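PDB 4H3T: CRISPR-associated protein, Cse1 family from Acidimicrobium ferrooxidans, which probably serves as the large Cse1 subunit of a type I-E CRISPR Cascade complex, taking part in the recognition of invading DNA. Local coordinates for residues Pro6-Asp11 / Leu267-Arg272; Glu15-Val20 / Ala160-Val165. The protein carries 1 engineered substitution. All coordinates share one frame; numbering follows the deposited sequence.

Interaction 1 of 2, residues Pro6-Asp11 / Leu267-Arg272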
# COMPACT_ATOMS: atom_id res chain seq x y z
N PRO A 6 39.77 2.94 -14.07
CA PRO A 6 39.15 1.67 -13.64
C PRO A 6 37.65 1.66 -13.91
O PRO A 6 36.96 2.71 -13.87
CB PRO A 6 39.45 1.57 -12.14
CG PRO A 6 40.00 2.87 -11.73
CD PRO A 6 40.39 3.67 -12.95
N GLU A 7 37.13 0.47 -14.19
CA GLU A 7 35.71 0.31 -14.49
C GLU A 7 34.87 0.58 -13.25
O GLU A 7 35.27 0.25 -12.13
CB GLU A 7 35.44 -1.11 -14.99
CG GLU A 7 36.04 -1.43 -16.34
CD GLU A 7 36.08 -2.92 -16.66
OE1 GLU A 7 35.35 -3.70 -16.01
OE2 GLU A 7 36.91 -3.30 -17.52
N MSE A 8 33.73 1.19 -13.44
CA MSE A 8 32.76 1.40 -12.38
C MSE A 8 31.78 0.20 -12.31
O MSE A 8 31.21 -0.21 -13.32
CB MSE A 8 31.97 2.69 -12.63
CG MSE A 8 32.87 3.91 -12.59
SE MSE A 8 31.84 5.47 -12.97
CE MSE A 8 31.73 5.31 -14.85
N HIS A 9 31.66 -0.38 -11.13
CA HIS A 9 30.81 -1.50 -10.80
C HIS A 9 30.12 -1.29 -9.47
O HIS A 9 30.69 -0.63 -8.59
CB HIS A 9 31.64 -2.79 -10.74
CG HIS A 9 32.25 -3.17 -12.05
ND1 HIS A 9 31.46 -3.42 -13.17
CD2 HIS A 9 33.55 -3.25 -12.41
CE1 HIS A 9 32.31 -3.70 -14.15
NE2 HIS A 9 33.57 -3.58 -13.75
N PHE A 10 28.90 -1.84 -9.32
CA PHE A 10 28.15 -1.83 -8.05
C PHE A 10 27.23 -3.04 -8.08
O PHE A 10 26.12 -3.01 -8.63
CB PHE A 10 27.43 -0.50 -7.80
CG PHE A 10 26.86 -0.36 -6.41
CD1 PHE A 10 27.68 -0.03 -5.33
CD2 PHE A 10 25.51 -0.62 -6.16
CE1 PHE A 10 27.13 0.11 -4.05
CE2 PHE A 10 24.97 -0.46 -4.89
CZ PHE A 10 25.79 -0.14 -3.84
N ASP A 11 27.74 -4.14 -7.54
CA ASP A 11 27.06 -5.43 -7.54
C ASP A 11 26.03 -5.45 -6.41
O ASP A 11 26.37 -5.54 -5.23
CB ASP A 11 28.11 -6.58 -7.42
CG ASP A 11 27.55 -8.01 -7.42
OD1 ASP A 11 26.35 -8.18 -7.31
OD2 ASP A 11 28.33 -8.94 -7.48
N LEU A 267 21.07 5.03 -15.97
CA LEU A 267 21.84 5.87 -15.01
C LEU A 267 23.15 6.25 -15.67
O LEU A 267 23.69 5.46 -16.43
CB LEU A 267 22.16 5.13 -13.71
CG LEU A 267 21.00 4.53 -12.95
CD1 LEU A 267 21.50 3.70 -11.76
CD2 LEU A 267 20.00 5.57 -12.46
N PHE A 268 23.64 7.44 -15.45
CA PHE A 268 24.94 7.88 -16.00
C PHE A 268 25.92 8.07 -14.83
O PHE A 268 26.00 9.17 -14.31
CB PHE A 268 24.78 9.16 -16.79
CG PHE A 268 23.96 8.94 -18.05
CD1 PHE A 268 24.57 8.50 -19.23
CD2 PHE A 268 22.58 9.09 -18.04
CE1 PHE A 268 23.83 8.36 -20.41
CE2 PHE A 268 21.83 8.89 -19.20
CZ PHE A 268 22.46 8.49 -20.37
N PRO A 269 26.62 7.02 -14.38
CA PRO A 269 27.52 7.20 -13.21
C PRO A 269 28.80 8.00 -13.57
O PRO A 269 29.21 8.04 -14.72
CB PRO A 269 27.88 5.77 -12.83
CG PRO A 269 27.85 5.01 -14.18
CD PRO A 269 26.61 5.62 -14.84
N GLU A 270 29.41 8.60 -12.56
CA GLU A 270 30.65 9.37 -12.72
C GLU A 270 31.52 9.14 -11.54
O GLU A 270 31.02 9.11 -10.40
CB GLU A 270 30.34 10.87 -12.88
CG GLU A 270 31.54 11.79 -12.96
CD GLU A 270 31.28 13.28 -12.86
OE1 GLU A 270 30.16 13.66 -12.49
OE2 GLU A 270 32.22 14.08 -13.12
N ARG A 271 32.83 9.05 -11.80
CA ARG A 271 33.83 8.89 -10.76
C ARG A 271 34.22 10.28 -10.27
O ARG A 271 34.56 11.15 -11.09
CB ARG A 271 35.07 8.13 -11.30
CG ARG A 271 35.88 7.42 -10.21
CD ARG A 271 35.89 5.90 -10.39
NE ARG A 271 35.71 5.16 -9.14
CZ ARG A 271 35.80 3.85 -9.02
NH1 ARG A 271 35.61 3.27 -7.85
NH2 ARG A 271 36.05 3.09 -10.09
N ARG A 272 34.12 10.52 -8.96
CA ARG A 272 34.53 11.82 -8.38
C ARG A 272 35.54 11.47 -7.27
O ARG A 272 35.13 11.04 -6.18
CB ARG A 272 33.29 12.57 -7.85
CG ARG A 272 32.39 13.02 -8.94
CD ARG A 272 31.28 13.86 -8.37
NE ARG A 272 30.40 14.32 -9.43
CZ ARG A 272 29.31 15.07 -9.27
NH1 ARG A 272 28.93 15.44 -8.07
NH2 ARG A 272 28.59 15.42 -10.31
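An N-terminal extension laid over the end of a beta-hairpin forms a surface contact that is carried by Met8, with Arg271 alongside. The hairpin strand is Leu267-Arg272, paired antiparallel with strand 275-289, and the irregular segment Pro6-Asp11 meets it through Met8, here selenomethionine. CG of Met8 lies anti to its carbonyl carbon, and the chain runs straight before bending at its last torsion (chi3 -79°), so that the terminal methyl folds over the proline. CE sits 3.9 Å from Pro269 CG, the two side chains crossing obliquely, and 3.7 Å from Pro269 O. The selenium rests against the strand's backbone, with SE 3.9 Å from Arg271 N. Arg271 slides past Met8 in the opposite direction. Its CG is anti to the backbone N, and bends at chi2 and chi3 bring the guanidinium back to the extension. There the Glu7 and Pro6 carbonyls lie at its edge, near its plane, but Arg271 NH2 stays 3.6 Å from Glu7 O, too long for a hydrogen bond; the attraction is probably electrostatic. Arg271 is exposed and has two conformers, so this part may be mobile, and a crystal neighbour may influence the conformer described.

The loop Asp103-Phe105 serves both sides of the contact. His9 ND1 hydrogen-bonds to Asp103, and Phe10 N to the other oxygen of that carboxylate, while backbone hydrogen bonds join Phe10 to Leu104; Phe105 packs on both Phe10 and Pro269. His9 NE2 donates in its ring plane to the anti lone pair of Glu7 OE1 (2.9 Å, 154° at the hydrogen), so carboxylates hold both its ring nitrogens. On the strand, a side-on salt bridge joins Arg272 to Glu270, NE at 3.1 Å and NH2 at 3.2 Å both meeting OE1 from above the carboxylate plane.

Interaction 2 of 2, residues Glu15-Val20 / Ala160-Val165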
# COMPACT_ATOMS: atom_id res chain seq x y z
N GLU A 15 26.96 -5.65 -2.47
CA GLU A 15 27.13 -4.30 -1.90
C GLU A 15 25.94 -3.91 -1.07
O GLU A 15 24.82 -4.25 -1.45
CB GLU A 15 27.26 -3.23 -3.00
CG GLU A 15 28.42 -3.48 -3.91
CD GLU A 15 29.76 -2.95 -3.46
OE1 GLU A 15 29.97 -2.72 -2.25
OE2 GLU A 15 30.60 -2.76 -4.36
N PRO A 16 26.13 -3.08 -0.04
CA PRO A 16 24.98 -2.69 0.82
C PRO A 16 24.08 -1.63 0.18
O PRO A 16 24.55 -0.61 -0.27
CB PRO A 16 25.64 -2.19 2.11
CG PRO A 16 27.06 -1.83 1.75
CD PRO A 16 27.43 -2.62 0.52
N TRP A 17 22.76 -1.91 0.07
CA TRP A 17 21.85 -0.90 -0.44
C TRP A 17 20.41 -1.00 0.07
O TRP A 17 19.62 -0.12 -0.25
CB TRP A 17 21.84 -0.90 -2.00
CG TRP A 17 21.35 -2.15 -2.63
CD1 TRP A 17 21.99 -3.35 -2.68
CD2 TRP A 17 20.10 -2.33 -3.29
NE1 TRP A 17 21.21 -4.28 -3.31
CE2 TRP A 17 20.06 -3.67 -3.76
CE3 TRP A 17 19.06 -1.46 -3.66
CZ2 TRP A 17 19.01 -4.16 -4.55
CZ3 TRP A 17 18.03 -1.94 -4.46
CH2 TRP A 17 18.02 -3.28 -4.91
N LEU A 18 20.05 -2.07 0.78
CA LEU A 18 18.68 -2.34 1.26
C LEU A 18 18.60 -2.01 2.74
O LEU A 18 19.21 -2.68 3.55
CB LEU A 18 18.32 -3.81 0.99
CG LEU A 18 18.36 -4.18 -0.49
CD1 LEU A 18 18.38 -5.63 -0.65
CD2 LEU A 18 17.18 -3.61 -1.24
N PRO A 19 17.91 -0.91 3.11
CA PRO A 19 17.90 -0.50 4.53
C PRO A 19 16.96 -1.39 5.34
O PRO A 19 15.79 -1.57 5.00
CB PRO A 19 17.43 0.96 4.49
CG PRO A 19 16.88 1.17 3.18
CD PRO A 19 17.13 0.02 2.28
N VAL A 20 17.48 -1.92 6.41
CA VAL A 20 16.72 -2.82 7.27
C VAL A 20 16.94 -2.45 8.72
O VAL A 20 17.89 -1.76 9.06
CB VAL A 20 17.07 -4.31 7.03
CG1 VAL A 20 16.74 -4.72 5.61
CG2 VAL A 20 18.53 -4.59 7.35
N ALA A 160 20.47 5.36 -5.89
CA ALA A 160 20.00 5.28 -7.27
C ALA A 160 19.35 3.93 -7.53
O ALA A 160 18.32 3.87 -8.18
CB ALA A 160 21.13 5.51 -8.27
N ALA A 161 19.93 2.88 -6.99
CA ALA A 161 19.36 1.51 -7.15
C ALA A 161 17.96 1.42 -6.53
O ALA A 161 17.06 0.84 -7.14
CB ALA A 161 20.27 0.48 -6.54
N ARG A 162 17.78 1.96 -5.31
CA ARG A 162 16.48 1.93 -4.65
C ARG A 162 15.44 2.69 -5.47
O ARG A 162 14.36 2.17 -5.73
CB ARG A 162 16.55 2.52 -3.27
CG ARG A 162 17.26 1.64 -2.29
CD ARG A 162 17.12 2.13 -0.87
NE ARG A 162 17.67 3.45 -0.61
CZ ARG A 162 18.85 3.73 -0.09
NH1 ARG A 162 19.73 2.77 0.13
NH2 ARG A 162 19.19 4.99 0.15
N TRP A 163 15.79 3.91 -5.94
CA TRP A 163 14.85 4.68 -6.71
C TRP A 163 14.57 4.12 -8.10
O TRP A 163 13.47 4.35 -8.64
CB TRP A 163 15.26 6.11 -6.82
CG TRP A 163 15.13 6.83 -5.51
CD1 TRP A 163 16.14 7.39 -4.79
CD2 TRP A 163 13.92 7.13 -4.82
NE1 TRP A 163 15.62 8.03 -3.68
CE2 TRP A 163 14.29 7.78 -3.62
CE3 TRP A 163 12.58 6.76 -5.00
CZ2 TRP A 163 13.34 8.23 -2.70
CZ3 TRP A 163 11.65 7.19 -4.08
CH2 TRP A 163 12.04 7.87 -2.92
N LEU A 164 15.53 3.40 -8.66
CA LEU A 164 15.38 2.73 -9.94
C LEU A 164 14.30 1.64 -9.85
O LEU A 164 13.43 1.59 -10.70
CB LEU A 164 16.73 2.14 -10.34
CG LEU A 164 16.83 1.28 -11.55
CD1 LEU A 164 16.42 2.05 -12.80
CD2 LEU A 164 18.25 0.77 -11.70
N VAL A 165 14.32 0.83 -8.77
CA VAL A 165 13.37 -0.20 -8.50
C VAL A 165 12.01 0.44 -8.29
O VAL A 165 11.02 0.01 -8.87
CB VAL A 165 13.80 -1.07 -7.31
CG1 VAL A 165 12.68 -2.09 -6.97
CG2 VAL A 165 15.09 -1.83 -7.65
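Arg162 NH1 is gripped twice: it donates to Trp17 O and forms a salt bridge with Glu29 OE2. The first bond, 2.9 Å from NH1 to Trp17 O, is fairly straight (161°), with the oxygen in the guanidinium plane although the donor stands above the carbonyl plane. The contact joins helix 157-170 to strand 18-22, central in a three-stranded antiparallel sheet (order 27-30, 18-22, 42-45). To reach the carbonyl, the arginine leaves the helix extended and bends at chi3. Its CD passes 3.8 Å from Pro19 CD, tip to tip, and Pro19 CG lies over one guanidinium face. The Trp17 indole slides past the arginine in the opposite direction, its plane 13° from that of the guanidinium. Trp17 CE3 lies 3.7 Å from Ala161 CB, while Arg162 CG and Val165 CG2 meet the ring edge. Trp17 NE1 donates to Leu12 O, and a classic beta bulge sets Trp17 and Leu18 opposite Val30 of strand 27-30. An alanine here in place of Arg162 removes the donor shared by Trp17 O and Glu29, which would probably leave a buried polar group poorly satisfied and loosen the strand from the helix. Buried beside the Glu29 carboxylate, the arginine probably stays charged, its NH1 fixed in place.

The two interactions make a graded pair, running from the surface into the core along the N-terminal chain. Their centres lie about 15 Å apart, and interaction 2 is nested inside the loop that interaction 1 closes. They also touch directly. Phe10, idle in interaction 1, packs with its ring against the first residues of interaction 2, CE1 coming 3.5 Å from Glu15 CB. On the partner side, Leu267 CD1 lies 3.9 Å from Ala160 CB, so strand 263-272 and helix 157-170 are neighbours as well. Interaction 1 is a surface contact, its centre about 33 Å from the centre of the chain, whereas that of the buried interaction 2 lies about 19 Å from it.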